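Long-range contacts in nitrite oxidoreductase subunit C (PDB 7B04), which binds a heme b and calcium ions and probably transfers electrons within the nitrite oxidoreductase complex of an anammox bacterium: residues H61-G65 against G254-F258; R131-M137 against N290-G296; T178-E182 against L225-R229; Q247-D251 against T273-D278; F281-E285 against L314-I319. All coordinates share one frame. Where two conformers were deposited one is given. Numbering follows the deposited sequence.

Interaction 1 of 5, residues H61-G65 against G254-F258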
# COMPACT_ATOMS: atom_id res chain seq x y z
N HIS C 61 2.22 11.81 54.81
CA HIS C 61 1.29 12.09 53.72
C HIS C 61 0.33 13.23 54.06
O HIS C 61 -0.73 12.99 54.64
CB HIS C 61 0.51 10.82 53.39
CG HIS C 61 -0.42 10.95 52.23
ND1 HIS C 61 0.03 11.17 50.94
CD2 HIS C 61 -1.77 10.87 52.15
CE1 HIS C 61 -1.01 11.24 50.13
NE2 HIS C 61 -2.11 11.05 50.83
N ILE C 62 0.68 14.48 53.72
CA ILE C 62 -0.23 15.59 53.96
C ILE C 62 -1.46 15.46 53.07
O ILE C 62 -1.36 15.11 51.88
CB ILE C 62 0.47 16.95 53.76
CG1 ILE C 62 0.83 17.19 52.29
CG2 ILE C 62 1.71 17.04 54.64
CD1 ILE C 62 1.18 18.63 51.99
N THR C 63 -2.63 15.72 53.64
CA THR C 63 -3.89 15.73 52.91
C THR C 63 -4.70 16.94 53.35
O THR C 63 -4.53 17.44 54.46
CB THR C 63 -4.70 14.44 53.12
OG1 THR C 63 -4.69 14.09 54.51
CG2 THR C 63 -4.14 13.30 52.30
N VAL C 64 -5.56 17.41 52.45
CA VAL C 64 -6.39 18.58 52.73
C VAL C 64 -7.15 18.40 54.04
O VAL C 64 -7.31 19.35 54.81
CB VAL C 64 -7.35 18.84 51.56
CG1 VAL C 64 -8.01 20.20 51.71
CG2 VAL C 64 -6.61 18.75 50.25
N GLY C 65 -7.64 17.19 54.30
CA GLY C 65 -8.35 16.94 55.54
C GLY C 65 -7.46 17.11 56.76
O GLY C 65 -7.91 17.61 57.80
N GLY C 254 2.16 20.15 47.36
CA GLY C 254 0.79 20.41 47.77
C GLY C 254 -0.11 19.22 47.51
O GLY C 254 0.27 18.26 46.84
N CYS C 255 -1.32 19.32 48.06
CA CYS C 255 -2.37 18.33 47.89
C CYS C 255 -3.67 19.05 47.55
O CYS C 255 -3.75 20.28 47.61
CB CYS C 255 -2.55 17.47 49.14
SG CYS C 255 -3.01 18.40 50.62
N SER C 256 -4.71 18.29 47.20
CA SER C 256 -5.94 18.90 46.72
C SER C 256 -7.13 18.00 47.03
O SER C 256 -6.98 16.85 47.44
CB SER C 256 -5.87 19.16 45.21
OG SER C 256 -4.57 19.53 44.82
N LYS C 257 -8.32 18.57 46.84
CA LYS C 257 -9.57 17.83 47.00
C LYS C 257 -10.66 18.52 46.20
O LYS C 257 -10.84 19.74 46.32
CB LYS C 257 -9.96 17.75 48.48
CG LYS C 257 -11.28 17.06 48.76
CD LYS C 257 -11.61 17.14 50.24
CE LYS C 257 -12.99 16.56 50.53
NZ LYS C 257 -13.35 16.68 51.98
N PHE C 258 -11.38 17.76 45.38
CA PHE C 258 -12.55 18.25 44.66
C PHE C 258 -13.80 17.54 45.17
O PHE C 258 -13.91 16.32 45.04
CB PHE C 258 -12.41 18.06 43.15
CG PHE C 258 -13.61 18.53 42.38
CD1 PHE C 258 -13.78 19.87 42.10
CD2 PHE C 258 -14.57 17.63 41.94
CE1 PHE C 258 -14.88 20.31 41.39
CE2 PHE C 258 -15.68 18.07 41.23
CZ PHE C 258 -15.83 19.41 40.96
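Van der Waals contacts, between side chains and between side chain and backbone, make up this meeting of the chain leading into helix 64-71 with strand 253-258, and no hydrogen bond crosses it. The CA-to-CB bonds of Val-64 and Cys-255 each point toward the opposite segment, and Val-64 CG2 comes to 3.6 Å from Cys-255 SG. A compact, branched valine and a small, polarisable sulfur fill such a narrow gap well. Ile-62, two residues earlier, also faces the strand, but more loosely: its CG1 is 4.4 Å from Cys-255 SG. Thr-63 between them turns its side chain away, as expected where the chain is extended.

The strand belongs to the sheet of an ethylbenzene dehydrogenase-like, heme-binding domain, where it pairs antiparallel with strand 262-270. Ile-62 and Val-64 reach that neighbour too, touching Cys-268 and Thr-264, so residues 62-64 lie across both strands.

Side chains also meet backbone. Cys-255 SG sits 3.5 Å from Thr-63 C and 3.3 Å from Val-64 N, while Val-64 CG2 approaches Ser-256 C at 3.3 Å. Strand alternation sends the side chain of Ser-256 to the other face, where its hydroxyl makes a weak hydrogen bond with Glu-172. Lys-257 returns to the face of Cys-255; its CB lies 3.9 Å from Val-64 CG2, and its long, all-trans chain then carries the charged end away from this apolar patch.

Interaction 2 of 5, residues R131-M137 against N290-G296. With CA (calcium ion), chain B; HEM (protoporphyrin IX containing Fe), chain D.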
# COMPACT_ATOMS: atom_id res chain seq x y z
N ARG C 131 -6.42 20.91 31.81
CA ARG C 131 -6.43 20.61 33.23
C ARG C 131 -6.97 21.80 34.00
O ARG C 131 -6.78 22.96 33.61
CB ARG C 131 -5.02 20.28 33.73
CG ARG C 131 -4.07 21.46 33.49
CD ARG C 131 -2.77 21.30 34.26
NE ARG C 131 -1.86 20.39 33.58
CZ ARG C 131 -0.99 20.79 32.67
NH1 ARG C 131 -0.91 22.07 32.33
NH2 ARG C 131 -0.19 19.90 32.09
N ASP C 132 -7.60 21.51 35.13
CA ASP C 132 -7.89 22.55 36.11
C ASP C 132 -6.63 22.86 36.90
O ASP C 132 -5.88 21.96 37.27
CB ASP C 132 -9.00 22.15 37.06
CG ASP C 132 -10.36 22.24 36.42
OD1 ASP C 132 -10.98 21.19 36.21
OD2 ASP C 132 -10.80 23.37 36.10
N GLY C 133 -6.39 24.14 37.13
CA GLY C 133 -5.18 24.55 37.82
C GLY C 133 -5.39 25.80 38.65
O GLY C 133 -6.36 26.55 38.47
N ALA C 134 -4.47 25.99 39.60
CA ALA C 134 -4.43 27.19 40.42
C ALA C 134 -2.98 27.56 40.67
O ALA C 134 -2.10 26.70 40.67
CB ALA C 134 -5.16 26.98 41.75
N ALA C 135 -2.74 28.86 40.86
CA ALA C 135 -1.37 29.31 41.05
C ALA C 135 -1.32 30.54 41.94
O ALA C 135 -2.23 31.38 41.93
CB ALA C 135 -0.69 29.63 39.71
N LEU C 136 -0.25 30.62 42.72
CA LEU C 136 0.07 31.79 43.53
C LEU C 136 1.43 32.31 43.10
O LEU C 136 2.29 31.56 42.63
CB LEU C 136 0.10 31.45 45.02
CG LEU C 136 -1.21 30.92 45.61
CD1 LEU C 136 -0.99 30.41 47.02
CD2 LEU C 136 -2.28 31.99 45.58
N MET C 137 1.63 33.62 43.24
CA MET C 137 2.87 34.24 42.82
C MET C 137 3.28 35.28 43.84
O MET C 137 2.44 35.94 44.45
CB MET C 137 2.78 34.85 41.41
CG MET C 137 2.08 36.17 41.28
SD MET C 137 2.21 36.68 39.55
CE MET C 137 1.79 38.40 39.68
N ASN C 290 -0.26 37.35 44.53
CA ASN C 290 -1.28 37.41 43.50
C ASN C 290 -1.73 36.00 43.17
O ASN C 290 -1.06 35.02 43.52
CB ASN C 290 -0.76 38.13 42.24
CG ASN C 290 -1.88 38.69 41.39
OD1 ASN C 290 -3.06 38.51 41.69
ND2 ASN C 290 -1.51 39.39 40.31
N MET C 291 -2.87 35.89 42.49
CA MET C 291 -3.55 34.61 42.33
C MET C 291 -4.10 34.47 40.92
O MET C 291 -4.36 35.46 40.23
CB MET C 291 -4.68 34.47 43.36
CG MET C 291 -5.30 33.09 43.45
SD MET C 291 -6.82 33.09 44.41
CE MET C 291 -6.17 33.44 46.04
N ALA C 292 -4.28 33.22 40.50
CA ALA C 292 -4.93 32.90 39.24
C ALA C 292 -5.49 31.48 39.33
O ALA C 292 -4.97 30.65 40.07
CB ALA C 292 -3.97 33.02 38.05
N VAL C 293 -6.54 31.23 38.56
CA VAL C 293 -7.23 29.94 38.54
C VAL C 293 -7.55 29.59 37.09
O VAL C 293 -7.83 30.47 36.28
CB VAL C 293 -8.51 29.97 39.41
CG1 VAL C 293 -9.31 28.69 39.25
CG2 VAL C 293 -8.17 30.20 40.87
N TRP C 294 -7.48 28.30 36.77
CA TRP C 294 -7.78 27.81 35.43
C TRP C 294 -8.90 26.78 35.51
O TRP C 294 -9.01 26.02 36.47
CB TRP C 294 -6.55 27.19 34.76
CG TRP C 294 -5.47 28.17 34.53
CD1 TRP C 294 -5.18 28.82 33.37
CD2 TRP C 294 -4.53 28.64 35.50
NE1 TRP C 294 -4.10 29.65 33.55
CE2 TRP C 294 -3.69 29.57 34.85
CE3 TRP C 294 -4.31 28.36 36.85
CZ2 TRP C 294 -2.65 30.22 35.51
CZ3 TRP C 294 -3.28 29.00 37.50
CH2 TRP C 294 -2.47 29.92 36.83
N ASN C 295 -9.74 26.76 34.47
CA ASN C 295 -10.81 25.77 34.34
C ASN C 295 -10.67 25.08 32.99
O ASN C 295 -10.97 25.67 31.95
CB ASN C 295 -12.19 26.41 34.49
CG ASN C 295 -13.30 25.38 34.57
OD1 ASN C 295 -13.06 24.20 34.79
ND2 ASN C 295 -14.54 25.84 34.40
N GLY C 296 -10.22 23.82 33.01
CA GLY C 296 -10.05 23.06 31.79
C GLY C 296 -11.33 22.89 30.99
O GLY C 296 -11.27 22.67 29.78
CA CA B . -13.05 22.11 35.92
CHA HEM D . 1.07 31.69 31.91
CHB HEM D . -0.37 36.18 30.67
CHC HEM D . -1.25 37.01 35.38
CHD HEM D . 0.36 32.57 36.65
C1A HEM D . 0.85 32.84 31.18
C2A HEM D . 1.28 33.08 29.82
C3A HEM D . 0.88 34.32 29.47
C4A HEM D . 0.19 34.91 30.60
CMA HEM D . 1.09 35.02 28.11
CAA HEM D . 2.03 32.05 28.95
CBA HEM D . 3.43 32.53 28.61
CGA HEM D . 4.39 32.05 29.66
O1A HEM D . 5.34 32.81 29.99
O2A HEM D . 4.19 30.92 30.17
C1B HEM D . -0.80 36.79 31.83
C2B HEM D . -1.51 38.05 31.94
C3B HEM D . -1.75 38.29 33.25
C4B HEM D . -1.21 37.17 34.00
CMB HEM D . -1.86 38.92 30.71
CAB HEM D . -2.47 39.48 33.93
CBB HEM D . -3.18 40.41 33.28
C1C HEM D . -0.95 35.87 36.11
C2C HEM D . -1.23 35.68 37.52
C3C HEM D . -0.80 34.46 37.87
C4C HEM D . -0.21 33.83 36.71
CMC HEM D . -1.93 36.69 38.45
CAC HEM D . -0.90 33.84 39.28
CBC HEM D . 0.17 33.31 39.89
C1D HEM D . 0.60 31.91 35.46
C2D HEM D . 0.81 30.48 35.28
C3D HEM D . 1.00 30.24 33.98
C4D HEM D . 0.92 31.51 33.27
CMD HEM D . 0.82 29.40 36.38
CAD HEM D . 1.26 28.85 33.36
CBD HEM D . -0.02 28.27 32.78
CGD HEM D . 0.21 26.83 32.38
O1D HEM D . -0.76 26.16 31.97
O2D HEM D . 1.37 26.35 32.48
NA HEM D . 0.20 33.98 31.62
NB HEM D . -0.64 36.29 33.11
NC HEM D . -0.32 34.73 35.64
ND HEM D . 0.67 32.50 34.20
FE HEM D . 0.18 34.50 33.52
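Leu-136 and Met-291 pack side by side on one face of an antiparallel strand pair, Leu-136 CD2 lying 3.9 Å from Met-291 CG. Ala-134 and Val-293 share this face, which is covered by strands 97-104 and 108-116. The opposite face meets the heme: Ala-135 and Ala-292 are small enough to let its rim approach, Ala-292 CB lying 3.4 Å from the vinyl carbon HEM CAC, while Trp-294 CH2 touches both Ala-135 CB and HEM CMD at 3.4 Å. Gly-133, lacking a side chain, leaves room for the indole. Six backbone hydrogen bonds join the strands, among them Trp-294 N to Gly-133 O at 2.7 Å and Ala-135 N to Ala-292 O at 3.0 Å. Beyond the strands, Asp-132 grips calcium through OD1 (2.3 Å) and OD2 (2.6 Å), and Asn-295 OD1 adds a bond of 2.4 Å; Asp-117, Thr-119 and Asn-121 complete the site. Met-155 is the heme's axial ligand, and heme b held beside the sheet is consistent with an ethylbenzene dehydrogenase-type DOMON domain.

Interaction 3 of 5, residues T178-E182 against L225-R229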
# COMPACT_ATOMS: atom_id res chain seq x y z
N THR C 178 0.55 4.08 38.39
CA THR C 178 1.50 3.01 38.70
C THR C 178 2.94 3.36 38.33
O THR C 178 3.85 2.65 38.75
CB THR C 178 1.07 1.71 38.01
OG1 THR C 178 0.90 1.94 36.60
CG2 THR C 178 -0.24 1.20 38.60
N GLY C 179 3.15 4.40 37.51
CA GLY C 179 4.49 4.80 37.13
C GLY C 179 4.84 6.24 37.46
O GLY C 179 5.87 6.76 37.02
N GLY C 180 4.00 6.91 38.26
CA GLY C 180 4.17 8.31 38.55
C GLY C 180 3.64 9.25 37.49
O GLY C 180 3.74 10.47 37.65
N ILE C 181 3.08 8.71 36.41
CA ILE C 181 2.48 9.52 35.35
C ILE C 181 1.45 8.66 34.63
O ILE C 181 1.69 7.48 34.35
CB ILE C 181 3.56 10.07 34.39
CG1 ILE C 181 2.93 11.00 33.36
CG2 ILE C 181 4.32 8.94 33.71
CD1 ILE C 181 3.93 11.83 32.59
N GLU C 182 0.30 9.25 34.35
CA GLU C 182 -0.72 8.57 33.56
C GLU C 182 -0.31 8.56 32.09
O GLU C 182 0.12 9.58 31.55
CB GLU C 182 -2.08 9.25 33.72
CG GLU C 182 -2.77 8.97 35.05
CD GLU C 182 -4.12 9.65 35.15
OE1 GLU C 182 -4.42 10.49 34.28
OE2 GLU C 182 -4.87 9.34 36.09
N LEU C 225 6.83 18.50 32.40
CA LEU C 225 5.48 18.09 32.04
C LEU C 225 5.42 16.69 31.44
O LEU C 225 4.33 16.11 31.35
CB LEU C 225 4.87 19.09 31.06
CG LEU C 225 4.84 20.55 31.49
CD1 LEU C 225 4.14 21.38 30.45
CD2 LEU C 225 4.16 20.70 32.83
N SER C 226 6.56 16.13 31.04
CA SER C 226 6.62 14.81 30.43
C SER C 226 7.15 13.73 31.37
O SER C 226 7.12 12.55 31.01
CB SER C 226 7.50 14.86 29.18
OG SER C 226 7.08 15.90 28.31
N LEU C 227 7.62 14.10 32.56
CA LEU C 227 8.24 13.17 33.49
C LEU C 227 7.37 12.93 34.71
O LEU C 227 6.42 13.67 34.97
CB LEU C 227 9.61 13.70 33.95
CG LEU C 227 10.70 13.88 32.89
CD1 LEU C 227 11.95 14.46 33.53
CD2 LEU C 227 11.01 12.56 32.21
N PRO C 228 7.63 11.85 35.45
CA PRO C 228 7.00 11.67 36.77
C PRO C 228 7.64 12.52 37.85
O PRO C 228 8.58 12.08 38.51
CB PRO C 228 7.20 10.17 37.05
CG PRO C 228 7.45 9.55 35.71
CD PRO C 228 8.22 10.59 34.95
N ARG C 229 7.15 13.76 38.03
CA ARG C 229 7.81 14.70 38.93
C ARG C 229 7.74 14.27 40.39
O ARG C 229 8.51 14.79 41.20
CB ARG C 229 7.15 16.09 38.86
CG ARG C 229 7.24 16.86 37.56
CD ARG C 229 6.35 16.27 36.51
NE ARG C 229 5.07 15.78 37.00
CZ ARG C 229 4.17 15.18 36.22
NH1 ARG C 229 3.02 14.77 36.73
NH2 ARG C 229 4.42 14.99 34.94
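An inverse gamma turn centred on Pro-228 brings one loop against another at the border with subunit B of the complex. The proline ring suits this tight turn because it already fixes phi near the value required. Its edge meets the backbone of the facing loop: Pro-228 CG lies 3.5 Å from Gly-179 O, and Pro-228 CB 3.5 Å from Gly-180 O. Gly-180 has a positive phi of 82°, a conformation glycine adopts easily, and a CB there would run into the proline ring.

These loops flank helix 169-175 of the heme-binding domain: residues 178-182 follow it in sequence, and 225-229 lead toward strand 233-238. Arg-229 is tied to that helix by a salt bridge with Asp-174 and a cation-pi contact with Trp-171.

Ile-181 provides the apolar side of the contact. Its CG2 packs on Pro-228 CG at 3.8 Å, while the extended side chain carries CD1 to 3.6 Å from Ser-226 O and 3.9 Å from Leu-227 O, filling the hollow of the bend. Ile-181 also packs on Arg-230 of subunit B, and Ser-226 OG is hydrogen-bonded to Thr-229 O of subunit B.

Interaction 4 of 5, residues Q247-D251 against T273-D278. With CA (calcium ion), chain E.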
# COMPACT_ATOMS: atom_id res chain seq x y z
N GLN C 247 11.80 26.21 37.17
CA GLN C 247 13.01 26.19 37.97
C GLN C 247 13.70 24.83 37.91
O GLN C 247 13.06 23.79 37.69
CB GLN C 247 12.71 26.53 39.43
CG GLN C 247 12.24 27.94 39.67
CD GLN C 247 12.37 28.34 41.12
OE1 GLN C 247 12.98 27.63 41.92
NE2 GLN C 247 11.79 29.48 41.48
N ASP C 248 15.02 24.85 38.09
CA ASP C 248 15.79 23.61 38.14
C ASP C 248 15.55 22.86 39.44
O ASP C 248 15.46 21.63 39.45
CB ASP C 248 17.27 23.91 37.95
CG ASP C 248 17.63 24.22 36.51
OD1 ASP C 248 17.48 23.32 35.65
OD2 ASP C 248 18.05 25.36 36.23
N HIS C 249 15.47 23.58 40.56
CA HIS C 249 15.30 23.01 41.89
C HIS C 249 13.86 23.28 42.35
O HIS C 249 13.52 24.41 42.69
CB HIS C 249 16.31 23.60 42.88
CG HIS C 249 16.45 22.81 44.14
ND1 HIS C 249 15.64 23.02 45.24
CD2 HIS C 249 17.30 21.82 44.48
CE1 HIS C 249 16.00 22.19 46.20
NE2 HIS C 249 17.00 21.45 45.77
N GLN C 250 13.04 22.23 42.36
CA GLN C 250 11.63 22.37 42.73
C GLN C 250 11.48 22.21 44.23
O GLN C 250 11.96 21.23 44.81
CB GLN C 250 10.77 21.33 42.01
CG GLN C 250 11.07 21.17 40.53
CD GLN C 250 10.47 22.28 39.70
OE1 GLN C 250 9.25 22.47 39.70
NE2 GLN C 250 11.31 23.01 38.98
N ASP C 251 10.80 23.17 44.86
CA ASP C 251 10.72 23.22 46.32
C ASP C 251 9.30 23.25 46.87
O ASP C 251 9.13 23.00 48.07
CB ASP C 251 11.47 24.45 46.85
CG ASP C 251 12.97 24.25 46.87
OD1 ASP C 251 13.70 25.08 46.29
OD2 ASP C 251 13.42 23.25 47.48
N THR C 273 14.36 28.50 51.69
CA THR C 273 14.92 27.47 50.82
C THR C 273 16.30 27.90 50.36
O THR C 273 16.60 29.10 50.30
CB THR C 273 14.03 27.19 49.60
OG1 THR C 273 13.87 28.39 48.85
CG2 THR C 273 12.67 26.67 50.04
N GLY C 274 17.12 26.92 50.00
CA GLY C 274 18.46 27.21 49.51
C GLY C 274 18.54 27.78 48.10
O GLY C 274 19.64 28.12 47.66
N ASP C 275 17.41 27.88 47.39
CA ASP C 275 17.42 28.45 46.04
C ASP C 275 17.25 29.96 46.12
O ASP C 275 16.25 30.43 46.67
CB ASP C 275 16.31 27.85 45.17
CG ASP C 275 16.24 28.47 43.75
OD1 ASP C 275 16.68 29.62 43.51
OD2 ASP C 275 15.75 27.77 42.85
N PRO C 276 18.20 30.75 45.60
CA PRO C 276 18.04 32.21 45.63
C PRO C 276 16.88 32.72 44.78
O PRO C 276 16.42 33.84 45.02
CB PRO C 276 19.39 32.72 45.09
CG PRO C 276 20.33 31.56 45.26
CD PRO C 276 19.50 30.34 45.06
N LEU C 277 16.41 31.95 43.79
CA LEU C 277 15.28 32.35 42.97
C LEU C 277 13.95 32.03 43.62
O LEU C 277 12.91 32.09 42.96
CB LEU C 277 15.35 31.69 41.59
CG LEU C 277 16.53 32.06 40.68
CD1 LEU C 277 16.50 31.24 39.40
CD2 LEU C 277 16.52 33.55 40.37
N ASP C 278 13.96 31.67 44.90
CA ASP C 278 12.75 31.35 45.65
C ASP C 278 12.37 32.53 46.53
O ASP C 278 13.24 33.24 47.04
CB ASP C 278 12.98 30.13 46.54
CG ASP C 278 12.80 28.82 45.81
OD1 ASP C 278 12.49 28.83 44.59
OD2 ASP C 278 12.97 27.76 46.45
CA CA E . 13.08 26.44 44.13
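Thr-273 opens the second segment with a side chain that faces the calcium loop 247-251: its CB is 3.9 Å from Asp-251 OD1, and its hydroxyl OG1 donates a 2.6 Å hydrogen bond to Asp-278 OD2, steadying that carboxylate. Asp-275 does two jobs. Its OD1 accepts from Leu-277 N at a very short 2.4 Å, forming an Asx turn, while its OD2 approaches Gln-247 OE1 to 2.9 Å, two acceptors that lie close without a hydrogen bond, near the cation. In this model it is not a ligand, although it has been seen to bind this calcium in a structure of the protein. A type I beta turn runs from Asp-275 to Asp-278, closed by Asp-278 N to Asp-275 O at 3.1 Å; Pro-276 suits its second position, where phi is near -60°. Leu-277 faces Gln-247, its CB 4.2 Å from Gln-247 NE2, and also packs on Pro-33 of subunit A. Asp-278 ends the segment by chelating calcium through OD1 (2.5 Å) and OD2 (2.7 Å), and its OD1 also accepts from Gln-247 NE2 at 3.3 Å. The amide of Gln-247 is thus well chosen, since its OE1 binds the same ion at 2.5 Å. His-249 O (2.5 Å) and Asp-251 OD1 (2.6 Å) join in, the latter held by His-249 ND1 at 3.0 Å. With Asp-235, these ligands form an oxygen-only calcium site that ties two sheet-connecting loops together.

Interaction 5 of 5, residues F281-E285 against L314-I319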
# COMPACT_ATOMS: atom_id res chain seq x y z
N PHE C 281 10.31 33.88 53.03
CA PHE C 281 9.41 34.38 54.06
C PHE C 281 10.13 34.47 55.39
O PHE C 281 10.94 33.60 55.73
CB PHE C 281 8.19 33.47 54.22
CG PHE C 281 7.36 33.32 52.97
CD1 PHE C 281 6.54 34.34 52.54
CD2 PHE C 281 7.39 32.14 52.25
CE1 PHE C 281 5.77 34.20 51.39
CE2 PHE C 281 6.62 31.99 51.11
CZ PHE C 281 5.82 33.02 50.68
N VAL C 282 9.86 35.54 56.13
CA VAL C 282 10.40 35.70 57.48
C VAL C 282 9.24 36.00 58.42
O VAL C 282 8.43 36.90 58.13
CB VAL C 282 11.47 36.81 57.53
CG1 VAL C 282 11.95 37.01 58.96
CG2 VAL C 282 12.63 36.47 56.62
N PRO C 283 9.10 35.29 59.54
CA PRO C 283 8.01 35.60 60.47
C PRO C 283 8.13 37.02 60.98
O PRO C 283 9.20 37.48 61.39
CB PRO C 283 8.21 34.57 61.60
CG PRO C 283 8.95 33.45 60.95
CD PRO C 283 9.86 34.10 59.95
N GLY C 284 7.04 37.76 60.87
CA GLY C 284 7.01 39.18 61.24
C GLY C 284 7.21 40.06 60.03
O GLY C 284 7.03 41.25 60.17
N GLU C 285 7.50 39.49 58.87
CA GLU C 285 7.69 40.35 57.68
C GLU C 285 6.46 40.24 56.79
O GLU C 285 5.76 39.28 56.89
CB GLU C 285 8.97 40.04 56.91
CG GLU C 285 9.45 41.14 55.99
CD GLU C 285 9.64 42.54 56.57
OE1 GLU C 285 10.77 43.06 56.51
OE2 GLU C 285 8.66 43.12 57.04
N LEU C 314 0.37 40.71 52.07
CA LEU C 314 0.53 39.50 52.86
C LEU C 314 1.39 39.83 54.07
O LEU C 314 2.44 40.46 53.92
CB LEU C 314 1.18 38.38 52.03
CG LEU C 314 1.79 37.24 52.83
CD1 LEU C 314 0.69 36.30 53.23
CD2 LEU C 314 2.84 36.50 52.02
N SER C 315 0.95 39.41 55.25
CA SER C 315 1.71 39.61 56.48
C SER C 315 1.87 38.29 57.22
O SER C 315 0.93 37.49 57.30
CB SER C 315 1.02 40.63 57.40
OG SER C 315 1.72 40.77 58.62
N LEU C 316 3.07 38.06 57.75
CA LEU C 316 3.36 36.88 58.55
C LEU C 316 3.45 37.28 60.02
O LEU C 316 4.15 38.23 60.37
CB LEU C 316 4.67 36.22 58.10
CG LEU C 316 4.57 35.23 56.94
CD1 LEU C 316 4.41 35.96 55.61
CD2 LEU C 316 5.78 34.31 56.91
N GLU C 317 2.74 36.54 60.87
CA GLU C 317 2.81 36.78 62.30
C GLU C 317 4.14 36.29 62.87
O GLU C 317 4.82 35.43 62.29
CB GLU C 317 1.66 36.06 63.02
CG GLU C 317 0.49 36.94 63.41
CD GLU C 317 -0.80 36.17 63.54
OE1 GLU C 317 -0.82 35.17 64.30
OE2 GLU C 317 -1.80 36.55 62.90
N ARG C 318 4.52 36.85 64.01
CA ARG C 318 5.71 36.40 64.70
C ARG C 318 5.45 35.07 65.41
O ARG C 318 4.30 34.67 65.62
CB ARG C 318 6.18 37.45 65.72
CG ARG C 318 6.81 38.69 65.09
CD ARG C 318 6.40 39.95 65.84
NE ARG C 318 6.99 41.15 65.25
CZ ARG C 318 6.42 41.86 64.29
NH1 ARG C 318 7.03 42.94 63.82
NH2 ARG C 318 5.25 41.50 63.79
N ILE C 319 6.53 34.39 65.76
CA ILE C 319 6.43 33.09 66.41
C ILE C 319 6.23 33.29 67.90
O ILE C 319 6.95 34.07 68.54
CB ILE C 319 7.68 32.24 66.13
CG1 ILE C 319 7.83 31.96 64.63
CG2 ILE C 319 7.64 30.93 66.92
CD1 ILE C 319 9.17 31.37 64.25
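A beta turn docks here on the end of a strand: the type II turn from Val-282 to Glu-285 lies beside residues 314-319, where strand 306-316 runs out toward the C-terminus. Leu-316 N donates to Glu-285 O at 3.1 Å, and Gly-284 N makes a weak bond to Leu-316 O at 3.0 Å. Pro-283 and Gly-284 occupy the corners that such a turn favours, the glycine taking a phi of 97°; the turn closes with Glu-285 N to Val-282 O at 2.8 Å. Lacking a side chain, Gly-284 also lets Arg-318 lay one face of its guanidinium over Gly-284 CA. Apolar groups fill the inner side: Phe-281 CB meets Leu-316 CD2 at 3.7 Å, Phe-281 CE1 meets Leu-314 CD2 at 3.8 Å, and Pro-283 CG meets Ile-319 CD1 at 3.9 Å. The turn leads straight into strand 286-294, the antiparallel partner of 306-316, while Ser-315 and Glu-317 bond by their backbones to the parallel strand 49-53.

How the interactions relate
Interaction 2 lies near the middle of the chain, 6 Å from its centre, and the other four are spread about it, their centres 16 to 25 Å from its own. Interactions 1, 2 and 5 reach the same mixed sheet; strands 286-294 and 306-316, which carry parts of interactions 2 and 5, are neighbours in it. Interactions 3 and 4 are both nested within the long loop closed by interaction 2, whereas interactions 1 and 2 cross along the chain. Interactions 2 and 4 each hold a calcium, and interactions 3 and 5, about 36 Å apart between centres, lie on opposite sides of the chain's centre. Contacts between distant residues thus lie within and around a heme-bearing sheet whose connecting loops bind metal and meet the partner subunits.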